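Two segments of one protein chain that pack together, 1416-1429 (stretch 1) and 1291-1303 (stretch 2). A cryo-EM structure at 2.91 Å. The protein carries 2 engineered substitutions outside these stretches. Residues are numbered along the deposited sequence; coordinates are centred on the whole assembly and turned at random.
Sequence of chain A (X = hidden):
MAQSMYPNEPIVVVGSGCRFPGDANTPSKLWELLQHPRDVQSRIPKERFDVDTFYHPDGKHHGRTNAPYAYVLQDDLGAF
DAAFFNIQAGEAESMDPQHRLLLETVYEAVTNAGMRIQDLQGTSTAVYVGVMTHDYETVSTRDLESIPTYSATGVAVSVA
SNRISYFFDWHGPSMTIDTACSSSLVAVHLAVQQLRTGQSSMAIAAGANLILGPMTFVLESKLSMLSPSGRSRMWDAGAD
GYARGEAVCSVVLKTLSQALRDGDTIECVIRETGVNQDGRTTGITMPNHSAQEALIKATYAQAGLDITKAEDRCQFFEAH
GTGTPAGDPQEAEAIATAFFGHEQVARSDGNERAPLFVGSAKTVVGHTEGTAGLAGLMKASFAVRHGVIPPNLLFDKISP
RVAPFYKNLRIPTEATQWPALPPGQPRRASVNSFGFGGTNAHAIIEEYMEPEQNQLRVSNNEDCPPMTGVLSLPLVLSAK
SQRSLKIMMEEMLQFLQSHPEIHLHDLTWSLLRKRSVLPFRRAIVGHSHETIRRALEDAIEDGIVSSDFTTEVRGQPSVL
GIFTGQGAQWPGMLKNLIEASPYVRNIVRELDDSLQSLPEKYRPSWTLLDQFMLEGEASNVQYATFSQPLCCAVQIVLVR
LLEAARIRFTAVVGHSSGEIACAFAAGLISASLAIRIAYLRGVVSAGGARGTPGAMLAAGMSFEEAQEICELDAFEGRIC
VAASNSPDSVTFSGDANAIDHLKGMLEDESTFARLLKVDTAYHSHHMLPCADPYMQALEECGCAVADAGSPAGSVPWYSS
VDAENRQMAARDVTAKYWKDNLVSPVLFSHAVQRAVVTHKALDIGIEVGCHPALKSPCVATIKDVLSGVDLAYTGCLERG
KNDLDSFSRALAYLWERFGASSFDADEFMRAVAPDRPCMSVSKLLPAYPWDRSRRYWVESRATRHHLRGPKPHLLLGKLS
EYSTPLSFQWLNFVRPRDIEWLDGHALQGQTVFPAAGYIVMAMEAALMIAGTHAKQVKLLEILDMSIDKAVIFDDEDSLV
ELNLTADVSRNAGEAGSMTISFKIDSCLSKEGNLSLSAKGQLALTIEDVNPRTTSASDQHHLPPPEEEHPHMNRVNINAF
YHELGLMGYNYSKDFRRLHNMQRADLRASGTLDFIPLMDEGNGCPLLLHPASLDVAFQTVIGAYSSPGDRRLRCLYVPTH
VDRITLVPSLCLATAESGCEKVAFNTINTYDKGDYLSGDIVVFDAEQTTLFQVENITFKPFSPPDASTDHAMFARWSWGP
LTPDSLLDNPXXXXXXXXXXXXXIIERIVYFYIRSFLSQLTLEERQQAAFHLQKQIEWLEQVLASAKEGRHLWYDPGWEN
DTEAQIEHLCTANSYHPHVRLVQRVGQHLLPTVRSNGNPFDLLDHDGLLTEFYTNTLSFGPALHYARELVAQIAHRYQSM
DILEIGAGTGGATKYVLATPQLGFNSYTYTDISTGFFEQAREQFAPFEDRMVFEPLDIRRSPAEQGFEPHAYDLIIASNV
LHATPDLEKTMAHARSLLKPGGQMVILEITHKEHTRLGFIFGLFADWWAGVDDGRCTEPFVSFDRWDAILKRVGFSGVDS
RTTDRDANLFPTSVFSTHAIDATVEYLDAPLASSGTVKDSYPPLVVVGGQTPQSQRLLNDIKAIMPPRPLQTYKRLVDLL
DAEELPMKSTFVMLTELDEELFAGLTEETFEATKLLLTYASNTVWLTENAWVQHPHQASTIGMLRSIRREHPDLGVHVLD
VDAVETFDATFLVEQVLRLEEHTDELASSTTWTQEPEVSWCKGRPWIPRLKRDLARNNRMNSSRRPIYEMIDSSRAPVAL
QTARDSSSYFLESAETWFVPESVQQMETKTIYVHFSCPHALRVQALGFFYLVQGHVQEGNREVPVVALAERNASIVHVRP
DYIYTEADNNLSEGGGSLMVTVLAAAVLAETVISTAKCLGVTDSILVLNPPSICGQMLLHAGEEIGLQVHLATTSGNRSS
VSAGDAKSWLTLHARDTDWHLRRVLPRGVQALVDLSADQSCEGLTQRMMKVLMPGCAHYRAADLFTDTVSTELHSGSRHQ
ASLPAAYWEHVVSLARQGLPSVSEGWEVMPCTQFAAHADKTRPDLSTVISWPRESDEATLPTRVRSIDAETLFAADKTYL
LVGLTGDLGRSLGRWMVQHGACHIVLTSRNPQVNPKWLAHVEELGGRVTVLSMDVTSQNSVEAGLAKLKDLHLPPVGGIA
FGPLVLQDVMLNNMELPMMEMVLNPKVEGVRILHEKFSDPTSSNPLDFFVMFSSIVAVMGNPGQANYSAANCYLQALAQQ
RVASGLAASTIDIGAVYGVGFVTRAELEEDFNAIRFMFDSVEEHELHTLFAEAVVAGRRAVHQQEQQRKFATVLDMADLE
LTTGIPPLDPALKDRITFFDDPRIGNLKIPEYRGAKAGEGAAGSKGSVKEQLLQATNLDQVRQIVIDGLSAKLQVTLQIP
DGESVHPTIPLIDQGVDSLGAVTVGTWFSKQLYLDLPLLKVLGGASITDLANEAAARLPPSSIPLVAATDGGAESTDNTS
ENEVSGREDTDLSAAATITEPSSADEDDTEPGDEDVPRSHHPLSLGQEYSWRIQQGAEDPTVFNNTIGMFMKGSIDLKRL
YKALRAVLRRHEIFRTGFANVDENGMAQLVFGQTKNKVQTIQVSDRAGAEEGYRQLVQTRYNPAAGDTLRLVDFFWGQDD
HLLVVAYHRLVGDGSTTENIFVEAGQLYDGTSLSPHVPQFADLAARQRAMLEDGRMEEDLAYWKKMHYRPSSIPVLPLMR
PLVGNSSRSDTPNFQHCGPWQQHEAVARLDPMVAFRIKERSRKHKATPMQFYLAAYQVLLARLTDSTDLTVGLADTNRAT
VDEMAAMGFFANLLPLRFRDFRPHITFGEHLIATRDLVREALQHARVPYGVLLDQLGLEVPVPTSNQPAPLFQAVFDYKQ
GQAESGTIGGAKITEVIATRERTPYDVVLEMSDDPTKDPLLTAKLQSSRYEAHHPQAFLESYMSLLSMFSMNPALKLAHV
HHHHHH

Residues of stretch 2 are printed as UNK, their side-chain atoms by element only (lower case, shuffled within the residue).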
ATOM      1  N   THR A1416       7.783 -26.808  64.784  1.00177.30           N
ATOM      2  CA  THR A1416       8.174 -27.013  66.171  1.00177.30           C
ATOM      3  C   THR A1416       9.604 -27.530  66.238  1.00177.30           C
ATOM      4  O   THR A1416       9.980 -28.449  65.505  1.00177.30           O
ATOM      5  CB  THR A1416       7.226 -28.001  66.853  1.00177.30           C
ATOM      6  OG1 THR A1416       5.873 -27.705  66.486  1.00177.30           O
ATOM      7  CG2 THR A1416       7.359 -27.910  68.365  1.00177.30           C
ATOM      8  N   LEU A1417      10.407 -26.933  67.118  1.00179.32           N
ATOM      9  CA  LEU A1417      11.796 -27.338  67.279  1.00179.32           C
ATOM     10  C   LEU A1417      11.946 -28.598  68.120  1.00179.32           C
ATOM     11  O   LEU A1417      13.069 -28.945  68.500  1.00179.32           O
ATOM     12  CB  LEU A1417      12.612 -26.195  67.888  1.00179.32           C
ATOM     13  CG  LEU A1417      12.661 -24.909  67.055  1.00179.32           C
ATOM     14  CD1 LEU A1417      13.721 -23.966  67.598  1.00179.32           C
ATOM     15  CD2 LEU A1417      12.912 -25.203  65.579  1.00179.32           C
ATOM     16  N   SER A1418      10.841 -29.274  68.430  1.00177.41           N
ATOM     17  CA  SER A1418      10.855 -30.631  68.958  1.00177.41           C
ATOM     18  C   SER A1418      10.426 -31.640  67.901  1.00177.41           C
ATOM     19  O   SER A1418      11.036 -32.705  67.768  1.00177.41           O
ATOM     20  CB  SER A1418       9.936 -30.731  70.182  1.00177.41           C
ATOM     21  OG  SER A1418       8.601 -30.398  69.843  1.00177.41           O
ATOM     22  N   PHE A1419       9.378 -31.314  67.143  1.00172.99           N
ATOM     23  CA  PHE A1419       8.982 -32.141  66.009  1.00172.99           C
ATOM     24  C   PHE A1419       9.903 -31.912  64.817  1.00172.99           C
ATOM     25  O   PHE A1419      10.216 -32.851  64.076  1.00172.99           O
ATOM     26  CB  PHE A1419       7.531 -31.832  65.633  1.00172.99           C
ATOM     27  CG  PHE A1419       6.867 -32.902  64.813  1.00172.99           C
ATOM     28  CD1 PHE A1419       7.289 -33.177  63.523  1.00172.99           C
ATOM     29  CD2 PHE A1419       5.801 -33.620  65.329  1.00172.99           C
ATOM     30  CE1 PHE A1419       6.672 -34.156  62.769  1.00172.99           C
ATOM     31  CE2 PHE A1419       5.178 -34.600  64.579  1.00172.99           C
ATOM     32  CZ  PHE A1419       5.614 -34.868  63.297  1.00172.99           C
ATOM     33  N   GLY A1420      10.346 -30.672  64.619  1.00169.35           N
ATOM     34  CA  GLY A1420      11.091 -30.291  63.442  1.00169.35           C
ATOM     35  C   GLY A1420      12.439 -30.972  63.295  1.00169.35           C
ATOM     36  O   GLY A1420      12.786 -31.467  62.218  1.00169.35           O
ATOM     37  N   PRO A1421      13.237 -31.001  64.367  1.00167.10           N
ATOM     38  CA  PRO A1421      14.563 -31.629  64.255  1.00167.10           C
ATOM     39  C   PRO A1421      14.495 -33.093  63.872  1.00167.10           C
ATOM     40  O   PRO A1421      15.398 -33.591  63.189  1.00167.10           O
ATOM     41  CB  PRO A1421      15.168 -31.434  65.652  1.00167.10           C
ATOM     42  CG  PRO A1421      14.385 -30.338  66.274  1.00167.10           C
ATOM     43  CD  PRO A1421      13.007 -30.438  65.707  1.00167.10           C
ATOM     44  N   ALA A1422      13.447 -33.801  64.291  1.00163.71           N
ATOM     45  CA  ALA A1422      13.271 -35.174  63.840  1.00163.71           C
ATOM     46  C   ALA A1422      13.077 -35.226  62.332  1.00163.71           C
ATOM     47  O   ALA A1422      13.597 -36.123  61.662  1.00163.71           O
ATOM     48  CB  ALA A1422      12.084 -35.815  64.557  1.00163.71           C
ATOM     49  N   LEU A1423      12.337 -34.266  61.778  1.00157.01           N
ATOM     50  CA  LEU A1423      12.161 -34.220  60.330  1.00157.01           C
ATOM     51  C   LEU A1423      13.458 -33.844  59.624  1.00157.01           C
ATOM     52  O   LEU A1423      13.731 -34.336  58.522  1.00157.01           O
ATOM     53  CB  LEU A1423      11.045 -33.237  59.976  1.00157.01           C
ATOM     54  CG  LEU A1423      10.189 -33.578  58.756  1.00157.01           C
ATOM     55  CD1 LEU A1423       9.513 -34.928  58.927  1.00157.01           C
ATOM     56  CD2 LEU A1423       9.148 -32.496  58.523  1.00157.01           C
ATOM     57  N   HIS A1424      14.270 -32.978  60.234  1.00156.58           N
ATOM     58  CA  HIS A1424      15.590 -32.692  59.680  1.00156.58           C
ATOM     59  C   HIS A1424      16.450 -33.950  59.649  1.00156.58           C
ATOM     60  O   HIS A1424      17.138 -34.225  58.657  1.00156.58           O
ATOM     61  CB  HIS A1424      16.280 -31.599  60.495  1.00156.58           C
ATOM     62  CG  HIS A1424      15.650 -30.249  60.358  1.00156.58           C
ATOM     63  ND1 HIS A1424      15.829 -29.455  59.246  1.00156.58           N
ATOM     64  CD2 HIS A1424      14.853 -29.547  61.197  1.00156.58           C
ATOM     65  CE1 HIS A1424      15.165 -28.324  59.404  1.00156.58           C
ATOM     66  NE2 HIS A1424      14.564 -28.355  60.580  1.00156.58           N
ATOM     67  N   TYR A1425      16.431 -34.723  60.736  1.00157.37           N
ATOM     68  CA  TYR A1425      17.156 -35.988  60.757  1.00157.37           C
ATOM     69  C   TYR A1425      16.606 -36.954  59.720  1.00157.37           C
ATOM     70  O   TYR A1425      17.365 -37.726  59.127  1.00157.37           O
ATOM     71  CB  TYR A1425      17.085 -36.616  62.150  1.00157.37           C
ATOM     72  CG  TYR A1425      17.930 -35.925  63.197  1.00157.37           C
ATOM     73  CD1 TYR A1425      19.171 -35.393  62.879  1.00157.37           C
ATOM     74  CD2 TYR A1425      17.487 -35.810  64.507  1.00157.37           C
ATOM     75  CE1 TYR A1425      19.943 -34.769  63.830  1.00157.37           C
ATOM     76  CE2 TYR A1425      18.255 -35.182  65.466  1.00157.37           C
ATOM     77  CZ  TYR A1425      19.483 -34.663  65.122  1.00157.37           C
ATOM     78  OH  TYR A1425      20.258 -34.035  66.070  1.00157.37           O
ATOM     79  N   ALA A1426      15.291 -36.936  59.499  1.00154.29           N
ATOM     80  CA  ALA A1426      14.710 -37.765  58.451  1.00154.29           C
ATOM     81  C   ALA A1426      15.241 -37.361  57.084  1.00154.29           C
ATOM     82  O   ALA A1426      15.555 -38.220  56.254  1.00154.29           O
ATOM     83  CB  ALA A1426      13.186 -37.664  58.483  1.00154.29           C
ATOM     84  N   ARG A1427      15.339 -36.055  56.829  1.00149.24           N
ATOM     85  CA  ARG A1427      15.919 -35.608  55.567  1.00149.24           C
ATOM     86  C   ARG A1427      17.362 -36.073  55.442  1.00149.24           C
ATOM     87  O   ARG A1427      17.785 -36.519  54.373  1.00149.24           O
ATOM     88  CB  ARG A1427      15.853 -34.087  55.434  1.00149.24           C
ATOM     89  CG  ARG A1427      16.348 -33.601  54.071  1.00149.24           C
ATOM     90  CD  ARG A1427      16.741 -32.133  54.057  1.00149.24           C
ATOM     91  NE  ARG A1427      15.725 -31.260  54.632  1.00149.24           N
ATOM     92  CZ  ARG A1427      15.802 -30.692  55.829  1.00149.24           C
ATOM     93  NH1 ARG A1427      16.834 -30.899  56.631  1.00149.24           N
ATOM     94  NH2 ARG A1427      14.820 -29.890  56.229  1.00149.24           N
ATOM     95  N   GLU A1428      18.136 -35.963  56.522  1.00148.45           N
ATOM     96  CA  GLU A1428      19.528 -36.399  56.475  1.00148.45           C
ATOM     97  C   GLU A1428      19.621 -37.889  56.161  1.00148.45           C
ATOM     98  O   GLU A1428      20.427 -38.316  55.324  1.00148.45           O
ATOM     99  CB  GLU A1428      20.217 -36.089  57.804  1.00148.45           C
ATOM    100  CG  GLU A1428      20.343 -34.608  58.114  1.00148.45           C
ATOM    101  CD  GLU A1428      21.345 -33.906  57.221  1.00148.45           C
ATOM    102  OE1 GLU A1428      21.968 -34.582  56.375  1.00148.45           O
ATOM    103  OE2 GLU A1428      21.513 -32.676  57.364  1.00148.45           O
ATOM    104  N   LEU A1429      18.793 -38.694  56.826  1.00147.97           N
ATOM    105  CA  LEU A1429      18.814 -40.136  56.617  1.00147.97           C
ATOM    106  C   LEU A1429      18.411 -40.487  55.191  1.00147.97           C
ATOM    107  O   LEU A1429      19.044 -41.328  54.542  1.00147.97           O
ATOM    108  CB  LEU A1429      17.882 -40.812  57.622  1.00147.97           C
ATOM    109  CG  LEU A1429      17.696 -42.324  57.499  1.00147.97           C
ATOM    110  CD1 LEU A1429      19.003 -43.045  57.769  1.00147.97           C
ATOM    111  CD2 LEU A1429      16.610 -42.792  58.453  1.00147.97           C
ATOM    112  N   UNK A1291      23.151 -29.072  64.720  1.00155.40           N
ATOM    113  CA  UNK A1291      22.191 -28.081  64.250  1.00155.40           C
ATOM    114  C   UNK A1291      20.754 -28.515  64.494  1.00155.40           C
ATOM    115  O   UNK A1291      19.864 -27.660  64.565  1.00155.40           O
ATOM    116  c   UNK A1291      21.402 -26.854  62.141  1.00155.40           C
ATOM    117  o   UNK A1291      20.931 -25.800  60.060  1.00155.40           O
ATOM    118  o   UNK A1291      22.707 -27.086  60.166  1.00155.40           O
ATOM    119  c   UNK A1291      22.405 -27.817  62.757  1.00155.40           C
ATOM    120  c   UNK A1291      21.702 -26.559  60.686  1.00155.40           C
ATOM    121  N   UNK A1292      20.509 -29.818  64.627  1.00156.78           N
ATOM    122  CA  UNK A1292      19.168 -30.352  64.824  1.00156.78           C
ATOM    123  C   UNK A1292      18.974 -30.912  66.229  1.00156.78           C
ATOM    124  O   UNK A1292      18.134 -31.794  66.432  1.00156.78           O
ATOM    125  o   UNK A1292      19.675 -29.607  58.462  1.00156.78           O
ATOM    126  c   UNK A1292      19.086 -30.941  62.354  1.00156.78           C
ATOM    127  c   UNK A1292      18.879 -31.422  63.773  1.00156.78           C
ATOM    128  c   UNK A1292      19.716 -31.744  61.413  1.00156.78           C
ATOM    129  c   UNK A1292      19.482 -30.049  59.751  1.00156.78           C
ATOM    130  c   UNK A1292      18.858 -29.232  60.668  1.00156.78           C
ATOM    131  c   UNK A1292      18.666 -29.678  61.960  1.00156.78           C
ATOM    132  c   UNK A1292      19.913 -31.306  60.118  1.00156.78           C
ATOM    133  N   UNK A1293      19.745 -30.432  67.199  1.00161.96           N
ATOM    134  CA  UNK A1293      19.498 -30.763  68.591  1.00161.96           C
ATOM    135  C   UNK A1293      18.339 -29.933  69.130  1.00161.96           C
ATOM    136  O   UNK A1293      17.913 -28.943  68.528  1.00161.96           O
ATOM    137  c   UNK A1293      21.742 -32.714  68.581  1.00161.96           C
ATOM    138  c   UNK A1293      25.826 -31.935  70.407  1.00161.96           C
ATOM    139  c   UNK A1293      23.835 -32.628  69.349  1.00161.96           C
ATOM    140  c   UNK A1293      23.169 -31.456  69.758  1.00161.96           C
ATOM    141  c   UNK A1293      23.869 -30.510  70.512  1.00161.96           C
ATOM    142  c   UNK A1293      25.190 -30.761  70.828  1.00161.96           C
ATOM    143  n   UNK A1293      22.942 -33.379  68.633  1.00161.96           N
ATOM    144  c   UNK A1293      20.748 -30.515  69.439  1.00161.96           C
ATOM    145  c   UNK A1293      21.830 -31.532  69.256  1.00161.96           C
ATOM    146  c   UNK A1293      25.168 -32.878  69.669  1.00161.96           C
ATOM    147  N   UNK A1294      17.824 -30.350  70.283  1.00175.29           N
ATOM    148  CA  UNK A1294      16.789 -29.588  70.972  1.00175.29           C
ATOM    149  C   UNK A1294      17.429 -28.330  71.541  1.00175.29           C
ATOM    150  O   UNK A1294      18.058 -28.361  72.600  1.00175.29           O
ATOM    151  c   UNK A1294      16.144 -30.428  72.069  1.00175.29           C
ATOM    152  N   UNK A1295      17.275 -27.215  70.830  1.00182.22           N
ATOM    153  CA  UNK A1295      17.921 -25.977  71.235  1.00182.22           C
ATOM    154  C   UNK A1295      17.457 -25.562  72.628  1.00182.22           C
ATOM    155  O   UNK A1295      16.479 -26.083  73.172  1.00182.22           O
ATOM    156  c   UNK A1295      16.138 -24.580  70.140  1.00182.22           C
ATOM    157  c   UNK A1295      17.631 -24.864  70.227  1.00182.22           C
ATOM    158  o   UNK A1295      18.316 -23.667  70.622  1.00182.22           O
ATOM    159  N   UNK A1296      18.180 -24.601  73.207  1.00184.21           N
ATOM    160  CA  UNK A1296      17.901 -24.192  74.579  1.00184.21           C
ATOM    161  C   UNK A1296      16.471 -23.689  74.724  1.00184.21           C
ATOM    162  O   UNK A1296      15.787 -24.013  75.703  1.00184.21           O
ATOM    163  c   UNK A1296      18.895 -23.118  75.017  1.00184.21           C
ATOM    164  N   UNK A1297      16.001 -22.894  73.762  1.00185.22           N
ATOM    165  CA  UNK A1297      14.626 -22.409  73.821  1.00185.22           C
ATOM    166  C   UNK A1297      13.634 -23.564  73.749  1.00185.22           C
ATOM    167  O   UNK A1297      12.629 -23.573  74.470  1.00185.22           O
ATOM    168  n   UNK A1297      17.176 -20.339  72.301  1.00185.22           N
ATOM    169  o   UNK A1297      16.787 -19.584  74.380  1.00185.22           O
ATOM    170  c   UNK A1297      14.881 -20.001  72.994  1.00185.22           C
ATOM    171  c   UNK A1297      14.374 -21.405  72.696  1.00185.22           C
ATOM    172  c   UNK A1297      16.369 -19.958  73.284  1.00185.22           C
ATOM    173  N   UNK A1298      13.895 -24.545  72.883  1.00184.99           N
ATOM    174  CA  UNK A1298      13.074 -25.753  72.873  1.00184.99           C
ATOM    175  C   UNK A1298      13.209 -26.506  74.191  1.00184.99           C
ATOM    176  O   UNK A1298      12.209 -26.958  74.769  1.00184.99           O
ATOM    177  o   UNK A1298      12.861 -28.940  71.555  1.00184.99           O
ATOM    178  c   UNK A1298      12.473 -27.758  71.448  1.00184.99           C
ATOM    179  c   UNK A1298      13.469 -26.642  71.695  1.00184.99           C
ATOM    180  o   UNK A1298      11.301 -27.453  71.141  1.00184.99           O
ATOM    181  N   UNK A1299      14.442 -26.636  74.688  1.00184.40           N
ATOM    182  CA  UNK A1299      14.716 -27.145  76.025  1.00184.40           C
ATOM    183  C   UNK A1299      14.326 -26.149  77.106  1.00184.40           C
ATOM    184  O   UNK A1299      14.625 -26.368  78.284  1.00184.40           O
ATOM    185  n   UNK A1299      20.338 -28.246  77.585  1.00184.40           N
ATOM    186  c   UNK A1299      16.199 -27.510  76.156  1.00184.40           C
ATOM    187  c   UNK A1299      16.507 -28.429  77.329  1.00184.40           C
ATOM    188  c   UNK A1299      18.929 -27.768  77.531  1.00184.40           C
ATOM    189  c   UNK A1299      17.950 -28.910  77.306  1.00184.40           C
ATOM    190  N   UNK A1300      13.719 -25.032  76.713  1.00187.25           N
ATOM    191  CA  UNK A1300      12.907 -24.216  77.596  1.00187.25           C
ATOM    192  C   UNK A1300      11.449 -24.194  77.172  1.00187.25           C
ATOM    193  O   UNK A1300      10.586 -23.886  78.002  1.00187.25           O
ATOM    194  o   UNK A1300      12.119 -21.847  80.935  1.00187.25           O
ATOM    195  o   UNK A1300      13.711 -23.230  80.325  1.00187.25           O
ATOM    196  c   UNK A1300      12.864 -22.349  80.067  1.00187.25           C
ATOM    197  c   UNK A1300      12.731 -21.869  78.634  1.00187.25           C
ATOM    198  c   UNK A1300      13.442 -22.775  77.642  1.00187.25           C
ATOM    199  N   UNK A1301      11.154 -24.516  75.913  1.00188.39           N
ATOM    200  CA  UNK A1301       9.785 -24.631  75.432  1.00188.39           C
ATOM    201  C   UNK A1301       9.047 -25.740  76.160  1.00188.39           C
ATOM    202  O   UNK A1301       8.093 -25.484  76.902  1.00188.39           O
ATOM    203  c   UNK A1301       9.775 -24.913  73.929  1.00188.39           C
ATOM    204  N   UNK A1302       9.485 -26.978  75.953  1.00187.04           N
ATOM    205  CA  UNK A1302       8.790 -28.131  76.520  1.00187.04           C
ATOM    206  C   UNK A1302       8.913 -28.114  78.041  1.00187.04           C
ATOM    207  O   UNK A1302       7.913 -28.335  78.739  1.00187.04           O
ATOM    208  c   UNK A1302       9.133 -30.598  76.901  1.00187.04           C
ATOM    209  c   UNK A1302       8.554 -29.735  74.612  1.00187.04           C
ATOM    210  c   UNK A1302       9.307 -29.447  75.916  1.00187.04           C
ATOM    211  c   UNK A1302       9.157 -30.835  73.762  1.00187.04           C
ATOM    212  N   UNK A1303      10.098 -27.874  78.606  1.00188.84           N
ATOM    213  CA  UNK A1303      10.208 -27.876  80.073  1.00188.84           C
ATOM    214  C   UNK A1303       9.348 -26.834  80.764  1.00188.84           C
ATOM    215  O   UNK A1303       9.027 -27.012  81.944  1.00188.84           O
ATOM    216  c   UNK A1303      11.702 -27.626  80.305  1.00188.84           C
ATOM    217  c   UNK A1303      11.428 -27.857  77.975  1.00188.84           C
ATOM    218  c   UNK A1303      12.337 -28.236  79.113  1.00188.84           C
TER

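Position 1291 has three side-chain carbons in a row, the third carrying two oxygens, and makes no contact with stretch 1: a glutamate, E1291. The exposed site suits a charged group.

Position 1292 has one carbon, then a six-carbon ring bearing one oxygen. The ring lies against the helix of stretch 1. H1424 CB sits 3.2 Å from the ring centroid, almost on the normal, and the imidazole runs nearly parallel but slid aside, with centroids 4.4 Å apart. The CB of 1292 lies over the face of the Y1425 ring, 3.5 Å from Y1425 CE1. This is tyrosine, Y1292. A flat side chain suits this place because its face and edge can both be used.

Position 1293 has one carbon followed by fused five- and six-membered rings of eight carbons and one nitrogen. Its CA-to-CB bond points away, yet the ring edge returns to Y1425. This is tryptophan, W1293, whose CD1 lies 3.2 Å from Y1425 OH; the indole is long enough to come back although CB points away. The ring nitrogen is hydrogen-bonded elsewhere in the structure.

Position 1294 has a single carbon, which lies beside S1418 without close contact, so alanine, A1294; it asks for little room.

Position 1295 has one carbon carrying an oxygen and a carbon, and that outer carbon meets L1417: threonine, T1295. Its methyl CG2 is 3.6 Å from L1417 CD1, an apolar touch at the margin.

Position 1296, one exposed carbon without contact to stretch 1, is A1296, a small side chain where no reach is used. Position 1297, three carbons ending in an oxygen and a nitrogen, is glutamine, Q1297, an amide suited to its exposed site.

Position 1298 has two carbons, the second with two oxygens, and points toward L1417 and S1418: aspartate, D1298. D1298 OD1 to S1418 N, 3.3 Å, has a poor angle for a hydrogen bond. OD2 is hydrogen-bonded elsewhere in the structure, which helps a buried carboxylate.

Positions 1299 and 1300 are exposed: four carbons ending in nitrogen give lysine, K1299, and three ending in two oxygens give glutamate, E1300. The lone carbon at 1301 is a buried alanine, A1301, needing little space.

Position 1302 has four carbons forked at the first, one arm two carbons long, whose tip reaches S1418: isoleucine, I1302. Its CD1 is 3.7 Å from S1418 CB, an apolar tip in a buried place.

Position 1303, three carbons closing onto the backbone nitrogen, is proline, P1303. Its nitrogen has no hydrogen to give, and the helix kinks here.

The contact thus has no hydrogen bond across it. Y1292 has the largest covered area, over half of stretch 2's share, through aromatic and CH-pi packing, while R1427 NH1 donates to H1424 ND1 at 3.2 Å within stretch 1.

Stretch 2 (1291-1303) EYWATAQDKEAIP
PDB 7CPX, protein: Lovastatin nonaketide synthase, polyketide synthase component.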